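Local coordinates for protein annexin (Schistosoma mansoni, PDB 4MDU) that binds acidic phospholipid membranes in a calcium-dependent manner, aggregates liposomes when calcium is present, and takes part in worm reproduction and host-parasite interaction, at residues Leu124-Arg129 against Asp169-Thr174; Val130-Phe135 against Ser273-Lys278; Tyr178-Leu183 against Arg236-Ile241; Leu280-Arg285 against Ala295-Asp300; Lys115-Ala120 against Arg164-Asp169. All coordinates share one frame; numbering follows the deposited sequence.

Interaction 1 of 5, residues Leu124-Arg129 against Asp169-Thr174; sequences LGTNDR and DMKKET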
# COMPACT_ATOMS: atom_id res chain seq x y z
N LEU B 124 8.03 1.29 13.79
CA LEU B 124 8.96 1.37 12.67
C LEU B 124 8.18 1.47 11.37
O LEU B 124 7.38 0.59 11.04
CB LEU B 124 9.84 0.13 12.66
CG LEU B 124 10.83 0.06 13.82
CD1 LEU B 124 11.39 -1.34 13.96
CD2 LEU B 124 11.93 1.09 13.60
N GLY B 125 8.42 2.54 10.62
CA GLY B 125 7.61 2.84 9.46
C GLY B 125 6.31 3.44 9.94
O GLY B 125 6.15 3.76 11.12
N THR B 126 5.36 3.58 9.02
CA THR B 126 4.10 4.24 9.27
C THR B 126 2.98 3.39 8.76
O THR B 126 2.98 3.00 7.60
CB THR B 126 4.04 5.58 8.53
OG1 THR B 126 5.07 6.43 9.04
CG2 THR B 126 2.72 6.23 8.77
N ASN B 127 2.02 3.07 9.62
CA ASN B 127 0.89 2.28 9.16
C ASN B 127 -0.14 3.18 8.50
O ASN B 127 -1.16 3.50 9.09
CB ASN B 127 0.26 1.50 10.29
CG ASN B 127 -0.53 0.34 9.79
OD1 ASN B 127 -0.92 0.31 8.62
ND2 ASN B 127 -0.77 -0.63 10.66
N ASP B 128 0.14 3.59 7.27
CA ASP B 128 -0.66 4.59 6.58
C ASP B 128 -2.05 4.09 6.29
O ASP B 128 -3.01 4.87 6.29
CB ASP B 128 0.04 5.02 5.31
CG ASP B 128 1.12 6.04 5.60
OD1 ASP B 128 0.77 7.15 6.07
OD2 ASP B 128 2.31 5.74 5.38
N ARG B 129 -2.13 2.79 6.06
CA ARG B 129 -3.40 2.13 5.82
C ARG B 129 -4.36 2.42 6.96
O ARG B 129 -5.56 2.66 6.75
CB ARG B 129 -3.17 0.62 5.71
CG ARG B 129 -4.42 -0.18 5.43
CD ARG B 129 -4.11 -1.66 5.23
NE ARG B 129 -5.34 -2.46 5.27
CZ ARG B 129 -5.48 -3.68 4.75
NH1 ARG B 129 -4.47 -4.27 4.13
NH2 ARG B 129 -6.64 -4.31 4.86
N ASP B 169 3.18 14.33 15.42
CA ASP B 169 3.64 12.98 15.11
C ASP B 169 3.49 12.62 13.63
O ASP B 169 4.22 11.77 13.10
CB ASP B 169 2.90 11.97 15.99
CG ASP B 169 3.44 11.95 17.40
OD1 ASP B 169 4.49 12.58 17.64
OD2 ASP B 169 2.84 11.29 18.27
N MET B 170 2.55 13.28 12.97
CA MET B 170 2.32 13.02 11.56
C MET B 170 3.47 13.50 10.70
O MET B 170 4.29 14.31 11.13
CB MET B 170 1.02 13.68 11.10
CG MET B 170 -0.16 13.05 11.80
SD MET B 170 -1.72 13.75 11.33
CE MET B 170 -1.77 13.36 9.57
N LYS B 171 3.51 13.00 9.47
CA LYS B 171 4.46 13.48 8.49
C LYS B 171 4.08 14.91 8.06
O LYS B 171 2.89 15.26 8.01
CB LYS B 171 4.50 12.53 7.30
CG LYS B 171 5.06 11.15 7.64
CD LYS B 171 5.30 10.28 6.40
CE LYS B 171 5.92 8.92 6.79
NZ LYS B 171 5.96 7.91 5.68
N LYS B 172 5.08 15.73 7.78
CA LYS B 172 4.87 17.11 7.34
C LYS B 172 4.40 17.18 5.89
O LYS B 172 4.72 16.32 5.08
N GLU B 173 3.66 18.23 5.57
CA GLU B 173 2.99 18.38 4.28
C GLU B 173 3.95 18.50 3.12
O GLU B 173 3.58 18.26 1.97
CB GLU B 173 2.04 19.58 4.32
CG GLU B 173 2.60 20.79 5.04
CD GLU B 173 1.51 21.57 5.76
OE1 GLU B 173 1.00 22.56 5.17
OE2 GLU B 173 1.15 21.20 6.90
N THR B 174 5.19 18.85 3.43
CA THR B 174 6.25 18.91 2.43
C THR B 174 6.72 17.52 1.99
O THR B 174 7.47 17.37 1.03
CB THR B 174 7.45 19.70 2.97
OG1 THR B 174 7.89 19.11 4.20
CG2 THR B 174 7.07 21.16 3.23
O HOH W 1 3.80 8.55 4.28
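K171 reaches across to T126 and D128 with its full length. Its CB points toward residues 124-129. CG lies anti to the carbonyl carbon (chi1 -66°), and the extended chain beyond it brings CE and NZ to T126. K171 CE is 3.5 Å from T126 OG1; the two side chains cross obliquely. K171 NZ is 3.8 Å from T126 OG1. It also lies 4.3 Å from D128 OD2, near enough for attraction but beyond a salt bridge. A water spans part of this gap. It accepts a bond from K171 NZ at 2.7 Å and sits 3.4 Å from D128 OD2, a weak link. The stronger partners lie elsewhere: K171 NZ forms a salt bridge with E179 of the second subunit, and D128 OD1 is bonded to the hydroxyl of Y178. D128 stands in the first turn of helix 128-136, just after the N-cap residue N127. The calcium ligands here belong to three sites: G125 and E173 to one, D128 to another, K171 and T174 to a third. The contact joins the loop and helix start at 124-129 to the loop at 169-174, within the second annexin repeat of this calcium-free structure.

Interaction 2 of 5, residues Val130-Phe135 against Ser273-Lys278; sequences VLIEIF and SGDYRK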
# COMPACT_ATOMS: atom_id res chain seq x y z
N VAL B 130 -3.81 2.40 8.18
CA VAL B 130 -4.57 2.71 9.38
C VAL B 130 -4.89 4.22 9.46
O VAL B 130 -5.99 4.61 9.87
CB VAL B 130 -3.83 2.20 10.65
CG1 VAL B 130 -4.48 2.75 11.92
CG2 VAL B 130 -3.83 0.67 10.68
N LEU B 131 -3.97 5.07 9.04
CA LEU B 131 -4.25 6.52 9.05
C LEU B 131 -5.38 6.83 8.06
O LEU B 131 -6.35 7.51 8.41
CB LEU B 131 -3.00 7.34 8.69
CG LEU B 131 -1.74 7.11 9.50
CD1 LEU B 131 -0.68 8.23 9.21
CD2 LEU B 131 -2.11 7.04 10.96
N ILE B 132 -5.27 6.30 6.85
CA ILE B 132 -6.34 6.46 5.86
C ILE B 132 -7.68 5.94 6.37
O ILE B 132 -8.70 6.63 6.30
CB ILE B 132 -6.00 5.74 4.56
CG1 ILE B 132 -4.74 6.34 3.94
CG2 ILE B 132 -7.17 5.85 3.60
CD1 ILE B 132 -4.39 5.77 2.59
N GLU B 133 -7.67 4.72 6.90
CA GLU B 133 -8.90 4.08 7.38
C GLU B 133 -9.61 4.90 8.46
O GLU B 133 -10.84 5.07 8.44
CB GLU B 133 -8.58 2.67 7.93
CG GLU B 133 -9.80 1.97 8.52
CD GLU B 133 -9.50 1.23 9.82
OE1 GLU B 133 -8.56 0.41 9.82
OE2 GLU B 133 -10.19 1.47 10.83
N ILE B 134 -8.84 5.37 9.42
CA ILE B 134 -9.39 6.13 10.54
C ILE B 134 -9.77 7.58 10.16
O ILE B 134 -10.92 7.99 10.36
CB ILE B 134 -8.41 6.12 11.73
CG1 ILE B 134 -8.34 4.71 12.33
CG2 ILE B 134 -8.85 7.14 12.78
CD1 ILE B 134 -7.48 4.62 13.56
N PHE B 135 -8.83 8.33 9.59
CA PHE B 135 -9.11 9.73 9.28
C PHE B 135 -10.26 9.90 8.31
O PHE B 135 -11.09 10.80 8.47
CB PHE B 135 -7.86 10.42 8.72
CG PHE B 135 -6.80 10.63 9.75
CD1 PHE B 135 -7.14 10.84 11.07
CD2 PHE B 135 -5.46 10.59 9.41
CE1 PHE B 135 -6.16 11.03 12.05
CE2 PHE B 135 -4.47 10.78 10.37
CZ PHE B 135 -4.82 10.99 11.69
N SER B 273 -1.49 8.64 -7.77
CA SER B 273 -0.82 7.38 -7.49
C SER B 273 -0.53 7.25 -6.02
O SER B 273 -0.65 8.23 -5.27
CB SER B 273 0.51 7.33 -8.24
OG SER B 273 0.30 7.62 -9.59
N GLY B 274 -0.13 6.05 -5.61
CA GLY B 274 0.36 5.79 -4.27
C GLY B 274 -0.71 5.98 -3.21
O GLY B 274 -1.90 5.85 -3.48
N ASP B 275 -0.28 6.28 -1.99
CA ASP B 275 -1.21 6.46 -0.88
C ASP B 275 -2.11 7.66 -1.11
O ASP B 275 -3.23 7.72 -0.57
CB ASP B 275 -0.45 6.60 0.43
CG ASP B 275 -0.06 5.25 0.99
OD1 ASP B 275 -0.77 4.26 0.70
OD2 ASP B 275 0.96 5.16 1.72
N TYR B 276 -1.63 8.61 -1.91
CA TYR B 276 -2.44 9.76 -2.27
C TYR B 276 -3.70 9.32 -3.00
O TYR B 276 -4.81 9.73 -2.66
CB TYR B 276 -1.63 10.77 -3.09
CG TYR B 276 -2.40 12.03 -3.43
CD1 TYR B 276 -2.88 12.86 -2.42
CD2 TYR B 276 -2.63 12.39 -4.75
CE1 TYR B 276 -3.57 14.00 -2.72
CE2 TYR B 276 -3.33 13.53 -5.06
CZ TYR B 276 -3.80 14.33 -4.05
OH TYR B 276 -4.49 15.47 -4.35
N ARG B 277 -3.54 8.43 -3.98
CA ARG B 277 -4.71 7.87 -4.66
C ARG B 277 -5.61 7.13 -3.69
O ARG B 277 -6.84 7.30 -3.70
CB ARG B 277 -4.28 6.97 -5.82
CG ARG B 277 -5.35 5.99 -6.29
CD ARG B 277 -4.95 5.31 -7.58
NE ARG B 277 -3.55 4.90 -7.54
CZ ARG B 277 -2.88 4.43 -8.59
NH1 ARG B 277 -3.49 4.32 -9.78
NH2 ARG B 277 -1.61 4.09 -8.47
N LYS B 278 -5.01 6.30 -2.84
CA LYS B 278 -5.78 5.47 -1.93
C LYS B 278 -6.57 6.33 -0.94
O LYS B 278 -7.71 6.03 -0.61
CB LYS B 278 -4.88 4.47 -1.17
CG LYS B 278 -4.04 3.55 -2.04
CD LYS B 278 -3.30 2.51 -1.20
CE LYS B 278 -2.09 1.91 -1.92
NZ LYS B 278 -0.78 2.49 -1.44
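I132 meets D275 and K278 where helix 128-136 of repeat 2 faces the start of helix 274-288 of repeat 3. The apolar part of the contact rests on one methyl group. I132 CD1 lies 4.0 Å from K278 CB, and the two side chains cross at about a right angle. CG1 of I132 is anti to the carbonyl carbon (chi1 -62°) and chi2 is extended, which carries CD1 out toward the other helix. The same methyl also touches polar atoms, without bonding to them. I132 CD1 is 3.9 Å from the backbone oxygen D275 O and 4.4 Å from the carboxylate oxygen D275 OD1.

The charged part lies within residues 273-278. K278 NZ makes a salt bridge of 2.8 Å to D275 OD1, reaching back one turn of the helix. The ammonium group comes to that oxygen from above the carboxylate plane, 47° out of it. The lysine chain bends at chi4 (102°) to get there. D275 also packs on D275 of the second subunit, and Y178 covers both I132 and D275.

D275 is a calcium ligand, and D128, a ligand of the same site, lies close by. In this calcium-free state K278 would offset part of the negative charge of D275. No hydrogen bond joins the two segments, so van der Waals contact at the I132 methyl is what links them here.

Interaction 3 of 5, residues Tyr178-Leu183 against Arg236-Ile241; sequences YEYALL and RITRVI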
# COMPACT_ATOMS: atom_id res chain seq x y z
N TYR B 178 0.25 13.10 -0.55
CA TYR B 178 -0.51 12.27 0.38
C TYR B 178 -0.48 12.89 1.76
O TYR B 178 -1.51 12.99 2.43
CB TYR B 178 0.05 10.84 0.41
CG TYR B 178 -0.37 10.03 1.64
CD1 TYR B 178 -1.70 9.72 1.86
CD2 TYR B 178 0.59 9.57 2.55
CE1 TYR B 178 -2.08 8.98 2.97
CE2 TYR B 178 0.22 8.83 3.66
CZ TYR B 178 -1.11 8.54 3.87
OH TYR B 178 -1.49 7.80 4.96
N GLU B 179 0.71 13.32 2.18
CA GLU B 179 0.90 13.85 3.53
C GLU B 179 0.12 15.15 3.71
O GLU B 179 -0.49 15.39 4.76
CB GLU B 179 2.39 14.09 3.81
CG GLU B 179 3.21 12.82 3.96
CD GLU B 179 3.49 12.13 2.63
OE1 GLU B 179 3.14 12.71 1.58
OE2 GLU B 179 4.06 11.01 2.64
N TYR B 180 0.15 15.98 2.68
CA TYR B 180 -0.56 17.24 2.73
C TYR B 180 -2.05 16.97 2.86
O TYR B 180 -2.73 17.57 3.71
CB TYR B 180 -0.24 18.08 1.50
CG TYR B 180 -0.96 19.41 1.48
CD1 TYR B 180 -2.27 19.49 1.02
CD2 TYR B 180 -0.34 20.58 1.92
CE1 TYR B 180 -2.95 20.70 1.00
CE2 TYR B 180 -1.01 21.80 1.89
CZ TYR B 180 -2.32 21.85 1.43
OH TYR B 180 -3.02 23.05 1.40
N ALA B 181 -2.57 16.05 2.04
CA ALA B 181 -4.00 15.71 2.10
C ALA B 181 -4.35 15.13 3.45
O ALA B 181 -5.39 15.46 4.03
CB ALA B 181 -4.39 14.73 0.98
N LEU B 182 -3.48 14.26 3.96
CA LEU B 182 -3.69 13.66 5.28
C LEU B 182 -3.84 14.75 6.33
O LEU B 182 -4.79 14.74 7.11
CB LEU B 182 -2.50 12.76 5.63
CG LEU B 182 -2.78 11.45 6.38
CD1 LEU B 182 -3.90 10.71 5.72
CD2 LEU B 182 -1.51 10.58 6.44
N LEU B 183 -2.91 15.71 6.33
CA LEU B 183 -2.96 16.88 7.22
C LEU B 183 -4.23 17.71 7.09
O LEU B 183 -4.71 18.27 8.07
CB LEU B 183 -1.76 17.79 6.99
CG LEU B 183 -0.55 17.69 7.93
CD1 LEU B 183 -0.92 16.97 9.24
CD2 LEU B 183 0.60 17.00 7.23
N ARG B 236 -6.00 21.30 -5.82
CA ARG B 236 -7.43 21.45 -6.08
C ARG B 236 -8.21 20.16 -5.85
O ARG B 236 -9.32 20.16 -5.30
CB ARG B 236 -7.68 21.99 -7.49
CG ARG B 236 -7.66 23.51 -7.58
CD ARG B 236 -7.84 23.98 -9.02
NE ARG B 236 -6.79 23.45 -9.90
CZ ARG B 236 -6.68 23.74 -11.19
NH1 ARG B 236 -7.55 24.56 -11.77
NH2 ARG B 236 -5.70 23.20 -11.90
N ILE B 237 -7.62 19.04 -6.25
CA ILE B 237 -8.27 17.76 -6.03
C ILE B 237 -8.43 17.56 -4.53
O ILE B 237 -9.49 17.17 -4.05
CB ILE B 237 -7.47 16.60 -6.65
CG1 ILE B 237 -7.24 16.89 -8.13
CG2 ILE B 237 -8.20 15.27 -6.46
CD1 ILE B 237 -6.63 15.75 -8.89
N THR B 238 -7.37 17.86 -3.78
CA THR B 238 -7.40 17.61 -2.34
C THR B 238 -8.49 18.43 -1.70
O THR B 238 -9.34 17.90 -0.98
CB THR B 238 -6.07 17.96 -1.68
OG1 THR B 238 -5.08 17.02 -2.09
CG2 THR B 238 -6.23 17.93 -0.15
N ARG B 239 -8.46 19.72 -1.97
CA ARG B 239 -9.43 20.64 -1.40
C ARG B 239 -10.83 20.12 -1.59
O ARG B 239 -11.59 20.03 -0.63
N VAL B 240 -11.19 19.79 -2.83
CA VAL B 240 -12.55 19.30 -3.10
C VAL B 240 -12.85 17.96 -2.43
O VAL B 240 -13.81 17.83 -1.66
CB VAL B 240 -12.86 19.20 -4.63
CG1 VAL B 240 -14.24 18.58 -4.85
CG2 VAL B 240 -12.79 20.56 -5.29
N ILE B 241 -12.04 16.95 -2.72
CA ILE B 241 -12.33 15.61 -2.22
C ILE B 241 -12.35 15.58 -0.69
O ILE B 241 -13.30 15.07 -0.08
CB ILE B 241 -11.37 14.56 -2.80
CG1 ILE B 241 -11.59 14.46 -4.31
CG2 ILE B 241 -11.58 13.20 -2.15
CD1 ILE B 241 -13.01 14.13 -4.68
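T238 turns its methyl group toward A181 where residues 178-183 and 236-241 come nearest. A181 CA and T238 CA are 5.9 Å apart, a spacing that the small A181 side chain allows. T238 CB points toward the other helix. Its OG1 lies beside the backbone N (chi1 -69°), which puts CG2 anti to that N. Both branches reach A181. T238 CG2 lies 3.9 Å from A181 CB, and T238 OG1 is also 3.9 Å from that methyl. T238 CG2 touches A181 CA as well, at 3.9 Å. Y180 comes in from one flank. Its ring presents an edge to the threonine methyl, which lies near the ring plane, with Y180 CD1 4.4 Å from T238 CG2. The ring has a cation-pi partner in R235. The hydroxyl of T238 forms a hydrogen bond with the hydroxyl of Y276 on helix 274-288. L279 of that helix packs against A181. The T238 oxygen thus has two roles, packing on A181 CB and bonding Y276, while the methyl meets A181 and Y180. Repeats 2 and 3 are joined here without a hydrogen bond or salt bridge between the segments, by close packing of small buried groups.

Interaction 4 of 5, residues Leu280-Arg285 against Ala295-Asp300; sequences LVAVLR and AEWLHD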
# COMPACT_ATOMS: atom_id res chain seq x y z
N LEU B 280 -7.55 9.58 -1.45
CA LEU B 280 -8.62 10.20 -2.24
C LEU B 280 -9.72 9.20 -2.57
O LEU B 280 -10.91 9.50 -2.46
CB LEU B 280 -8.06 10.78 -3.54
CG LEU B 280 -7.05 11.93 -3.41
CD1 LEU B 280 -6.54 12.39 -4.77
CD2 LEU B 280 -7.71 13.07 -2.69
N VAL B 281 -9.33 7.99 -2.98
CA VAL B 281 -10.32 6.98 -3.33
C VAL B 281 -11.15 6.59 -2.12
O VAL B 281 -12.39 6.50 -2.21
CB VAL B 281 -9.70 5.72 -3.95
CG1 VAL B 281 -10.71 4.58 -3.94
CG2 VAL B 281 -9.21 6.02 -5.38
N ALA B 282 -10.48 6.39 -0.99
CA ALA B 282 -11.19 6.12 0.26
C ALA B 282 -12.22 7.21 0.56
O ALA B 282 -13.40 6.91 0.81
CB ALA B 282 -10.22 5.98 1.42
N VAL B 283 -11.79 8.47 0.55
CA VAL B 283 -12.69 9.57 0.90
C VAL B 283 -13.89 9.65 -0.05
O VAL B 283 -15.04 9.78 0.39
CB VAL B 283 -11.96 10.91 0.96
CG1 VAL B 283 -12.97 12.09 1.12
CG2 VAL B 283 -10.92 10.92 2.08
N LEU B 284 -13.63 9.56 -1.35
CA LEU B 284 -14.71 9.62 -2.35
C LEU B 284 -15.69 8.49 -2.15
O LEU B 284 -16.92 8.69 -2.15
CB LEU B 284 -14.14 9.57 -3.77
CG LEU B 284 -15.16 9.69 -4.91
CD1 LEU B 284 -16.10 10.88 -4.70
CD2 LEU B 284 -14.45 9.76 -6.26
N ARG B 285 -15.15 7.29 -1.94
CA ARG B 285 -15.98 6.10 -1.82
C ARG B 285 -16.70 6.10 -0.48
O ARG B 285 -17.80 5.56 -0.37
CB ARG B 285 -15.15 4.82 -2.01
CG ARG B 285 -14.61 4.65 -3.44
CD ARG B 285 -13.96 3.25 -3.65
NE ARG B 285 -14.95 2.17 -3.59
CZ ARG B 285 -14.68 0.88 -3.38
NH1 ARG B 285 -13.43 0.46 -3.20
NH2 ARG B 285 -15.68 0.02 -3.34
N ALA B 295 -16.78 -2.90 3.24
CA ALA B 295 -16.85 -4.36 3.13
C ALA B 295 -15.49 -4.86 2.68
O ALA B 295 -15.00 -5.86 3.18
CB ALA B 295 -17.96 -4.82 2.17
N GLU B 296 -14.88 -4.14 1.74
CA GLU B 296 -13.54 -4.50 1.26
C GLU B 296 -12.49 -4.29 2.33
O GLU B 296 -11.57 -5.08 2.47
CB GLU B 296 -13.18 -3.70 0.00
CG GLU B 296 -14.14 -3.90 -1.13
CD GLU B 296 -13.94 -2.91 -2.24
OE1 GLU B 296 -12.84 -2.30 -2.29
OE2 GLU B 296 -14.87 -2.73 -3.06
N TRP B 297 -12.62 -3.21 3.09
CA TRP B 297 -11.71 -2.99 4.20
C TRP B 297 -11.76 -4.15 5.18
O TRP B 297 -10.74 -4.65 5.64
CB TRP B 297 -12.05 -1.70 4.94
CG TRP B 297 -11.64 -0.44 4.24
CD1 TRP B 297 -11.00 -0.33 3.04
CD2 TRP B 297 -11.85 0.90 4.72
NE1 TRP B 297 -10.80 1.00 2.73
CE2 TRP B 297 -11.30 1.78 3.75
CE3 TRP B 297 -12.44 1.44 5.87
CZ2 TRP B 297 -11.32 3.17 3.89
CZ3 TRP B 297 -12.45 2.83 6.02
CH2 TRP B 297 -11.90 3.67 5.03
N LEU B 298 -12.98 -4.55 5.54
CA LEU B 298 -13.16 -5.68 6.44
C LEU B 298 -12.53 -6.95 5.85
O LEU B 298 -11.78 -7.65 6.53
CB LEU B 298 -14.65 -5.85 6.74
CG LEU B 298 -15.21 -4.83 7.72
CD1 LEU B 298 -16.73 -4.77 7.68
CD2 LEU B 298 -14.72 -5.16 9.13
N HIS B 299 -12.80 -7.22 4.57
CA HIS B 299 -12.21 -8.36 3.87
C HIS B 299 -10.68 -8.35 3.97
O HIS B 299 -10.06 -9.36 4.29
CB HIS B 299 -12.63 -8.36 2.39
CG HIS B 299 -12.19 -9.57 1.63
ND1 HIS B 299 -12.84 -10.78 1.73
CD2 HIS B 299 -11.16 -9.75 0.78
CE1 HIS B 299 -12.23 -11.66 0.95
NE2 HIS B 299 -11.21 -11.06 0.37
N ASP B 300 -10.07 -7.20 3.71
CA ASP B 300 -8.62 -7.15 3.72
C ASP B 300 -8.07 -7.24 5.13
O ASP B 300 -6.92 -7.59 5.34
CB ASP B 300 -8.12 -5.91 2.97
CG ASP B 300 -8.52 -5.93 1.52
OD1 ASP B 300 -8.99 -7.01 1.07
OD2 ASP B 300 -8.40 -4.90 0.82
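An interhelical salt bridge joins the last helix of annexin repeat 3 to the first helix of repeat 4. R285 on helix 274-288 grips E296 on helix 290-301 end-on, with one nitrogen to each carboxylate oxygen. R285 NH1 donates to E296 OE1 at 3.0 Å, and R285 NH2 donates to E296 OE2 at 2.9 Å. Both bonds are nearly straight, at 166° and 170°. Both oxygens lie close to the guanidinium plane, but the two flat groups are not coplanar: their planes are 45° apart. As a result OE1 is met on its syn side but out of plane, and OE2 from above the carboxylate plane. The arginine chain bends at chi3 to bring its end round to the glutamate. R285 NH2 has a second partner, D289, in the link between the helices. Two acidic groups thus share this arginine, which would fix its orientation. One helical turn earlier, A282 makes an apolar contact with W297. I132 and T136 of helix 128-136 also pack on A282, and E133 packs on the indole. The alanine methyl lies in the plane of the indole, at the edge of its six-membered ring, with A282 CB 3.9 Å from W297 CZ2.

Interaction 5 of 5, residues Lys115-Ala120 against Arg164-Asp169; sequences KSLYYA and RSLVTD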
# COMPACT_ATOMS: atom_id res chain seq x y z
N LYS B 115 -5.37 5.77 20.36
CA LYS B 115 -4.36 4.76 20.65
C LYS B 115 -3.90 4.03 19.37
O LYS B 115 -2.70 3.86 19.15
CB LYS B 115 -4.88 3.77 21.69
CG LYS B 115 -4.04 3.72 22.97
CD LYS B 115 -4.54 2.63 23.92
CE LYS B 115 -3.71 2.56 25.19
NZ LYS B 115 -4.17 1.46 26.09
N SER B 116 -4.83 3.62 18.53
CA SER B 116 -4.45 3.01 17.25
C SER B 116 -3.64 3.96 16.37
O SER B 116 -2.74 3.53 15.66
CB SER B 116 -5.68 2.52 16.47
OG SER B 116 -6.34 1.47 17.16
N LEU B 117 -3.97 5.26 16.39
CA LEU B 117 -3.20 6.22 15.59
C LEU B 117 -1.79 6.28 16.15
O LEU B 117 -0.81 6.25 15.41
CB LEU B 117 -3.85 7.62 15.61
CG LEU B 117 -5.16 7.75 14.83
CD1 LEU B 117 -5.84 9.09 15.12
CD2 LEU B 117 -4.90 7.57 13.32
N TYR B 118 -1.70 6.37 17.47
CA TYR B 118 -0.42 6.38 18.15
C TYR B 118 0.44 5.19 17.71
O TYR B 118 1.60 5.36 17.33
CB TYR B 118 -0.65 6.32 19.65
CG TYR B 118 0.63 6.19 20.45
CD1 TYR B 118 1.05 4.97 20.92
CD2 TYR B 118 1.42 7.30 20.70
CE1 TYR B 118 2.22 4.85 21.63
CE2 TYR B 118 2.58 7.19 21.42
CZ TYR B 118 2.98 5.97 21.88
OH TYR B 118 4.15 5.87 22.59
N TYR B 119 -0.12 3.98 17.75
CA TYR B 119 0.66 2.81 17.35
C TYR B 119 1.01 2.81 15.85
O TYR B 119 2.08 2.37 15.45
CB TYR B 119 -0.03 1.51 17.80
CG TYR B 119 0.06 1.31 19.30
CD1 TYR B 119 1.30 1.17 19.92
CD2 TYR B 119 -1.09 1.28 20.10
CE1 TYR B 119 1.41 0.99 21.29
CE2 TYR B 119 -0.98 1.11 21.50
CZ TYR B 119 0.28 0.97 22.07
OH TYR B 119 0.44 0.80 23.43
N ALA B 120 0.11 3.35 15.04
CA ALA B 120 0.35 3.39 13.60
C ALA B 120 1.56 4.27 13.26
O ALA B 120 2.18 4.12 12.20
CB ALA B 120 -0.89 3.87 12.86
N ARG B 164 3.46 18.27 22.63
CA ARG B 164 3.44 17.31 21.54
C ARG B 164 2.00 16.88 21.26
O ARG B 164 1.22 16.68 22.20
CB ARG B 164 4.30 16.10 21.90
CG ARG B 164 4.32 14.98 20.88
CD ARG B 164 5.53 14.09 21.07
NE ARG B 164 5.40 12.81 20.37
CZ ARG B 164 5.36 11.63 20.98
NH1 ARG B 164 5.44 11.56 22.31
NH2 ARG B 164 5.23 10.51 20.27
N SER B 165 1.65 16.74 19.99
CA SER B 165 0.27 16.42 19.61
C SER B 165 0.17 15.45 18.43
O SER B 165 1.18 15.02 17.87
CB SER B 165 -0.45 17.71 19.21
OG SER B 165 -0.18 17.97 17.85
N LEU B 166 -1.06 15.12 18.05
CA LEU B 166 -1.29 14.25 16.89
C LEU B 166 -0.56 14.78 15.66
O LEU B 166 0.13 14.04 14.99
CB LEU B 166 -2.79 14.07 16.62
CG LEU B 166 -3.20 13.23 15.39
CD1 LEU B 166 -2.67 11.79 15.49
CD2 LEU B 166 -4.71 13.22 15.19
N VAL B 167 -0.73 16.07 15.36
CA VAL B 167 -0.08 16.62 14.17
C VAL B 167 1.45 16.60 14.26
O VAL B 167 2.14 16.38 13.26
CB VAL B 167 -0.57 18.05 13.83
CG1 VAL B 167 0.18 18.57 12.62
CG2 VAL B 167 -2.06 18.05 13.55
N THR B 168 1.97 16.82 15.46
CA THR B 168 3.41 16.71 15.69
C THR B 168 3.94 15.38 15.18
O THR B 168 5.03 15.31 14.61
CB THR B 168 3.78 16.77 17.18
OG1 THR B 168 2.92 17.68 17.88
CG2 THR B 168 5.22 17.18 17.35
N ASP B 169 3.18 14.33 15.42
CA ASP B 169 3.64 12.98 15.11
C ASP B 169 3.49 12.62 13.63
O ASP B 169 4.22 11.77 13.10
CB ASP B 169 2.90 11.97 15.99
CG ASP B 169 3.44 11.95 17.40
OD1 ASP B 169 4.49 12.58 17.64
OD2 ASP B 169 2.84 11.29 18.27
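R164 leads the way toward Y118, with its CB pointing at helix 109-122. The guanidinium comes obliquely to the phenol ring, R164 NH2 lying 4.4 Å from Y118 CE2. The tyrosine ring also has an edge over the face of Y119, where Y118 CD1 stands 3.9 Å above the plane. S165 follows as N-cap of helix 166-169, and its backbone N donates to the hydroxyl oxygen T168 OG1 at 2.6 Å. L166 makes the apolar contact. Its CG is anti to the backbone N (chi1 177°), and one methyl meets the other leucine, with L166 CD1 4.2 Å from L117 CD1. The two leucine side chains cross at a slant. At the end of the helix, D169 turns back to R164. R164 NE donates to D169 OD1 at 2.9 Å, on the syn lone pair and near the guanidinium plane, and R164 NH2 adds a weak bond to the same oxygen. The other oxygen, D169 OD2, is bonded to the hydroxyl of Y150. This salt bridge probably steadies the arginine beside Y118. The short helix thus lies against helix 109-122 inside repeat 2. Helix 140-156 packs on both leucines, helix 128-136 covers L117, and helix 177-187 touches V167.

Overall arrangement
Interactions 1 and 5 lie inside annexin repeat 2, with centres 9 Å apart, and share D169. Interactions 2 and 3 join repeat 2 to repeat 3, and interaction 4 joins repeat 3 to repeat 4. Helix 128-136 serves interactions 1 and 2, and helix 274-288 serves interactions 2 and 4. Along the chain, the segments of interaction 1 alternate with those of 2 and of 5. Interaction 5 closes before interaction 3 opens, interaction 3 is nested within interaction 2, and interaction 4 follows. Interactions 4 and 5 are furthest apart, with centres 22 Å apart. Interactions 1 and 2 touch through D128 and D275, two calcium ligands of one site. The second subunit reaches interactions 1, 2 and 3.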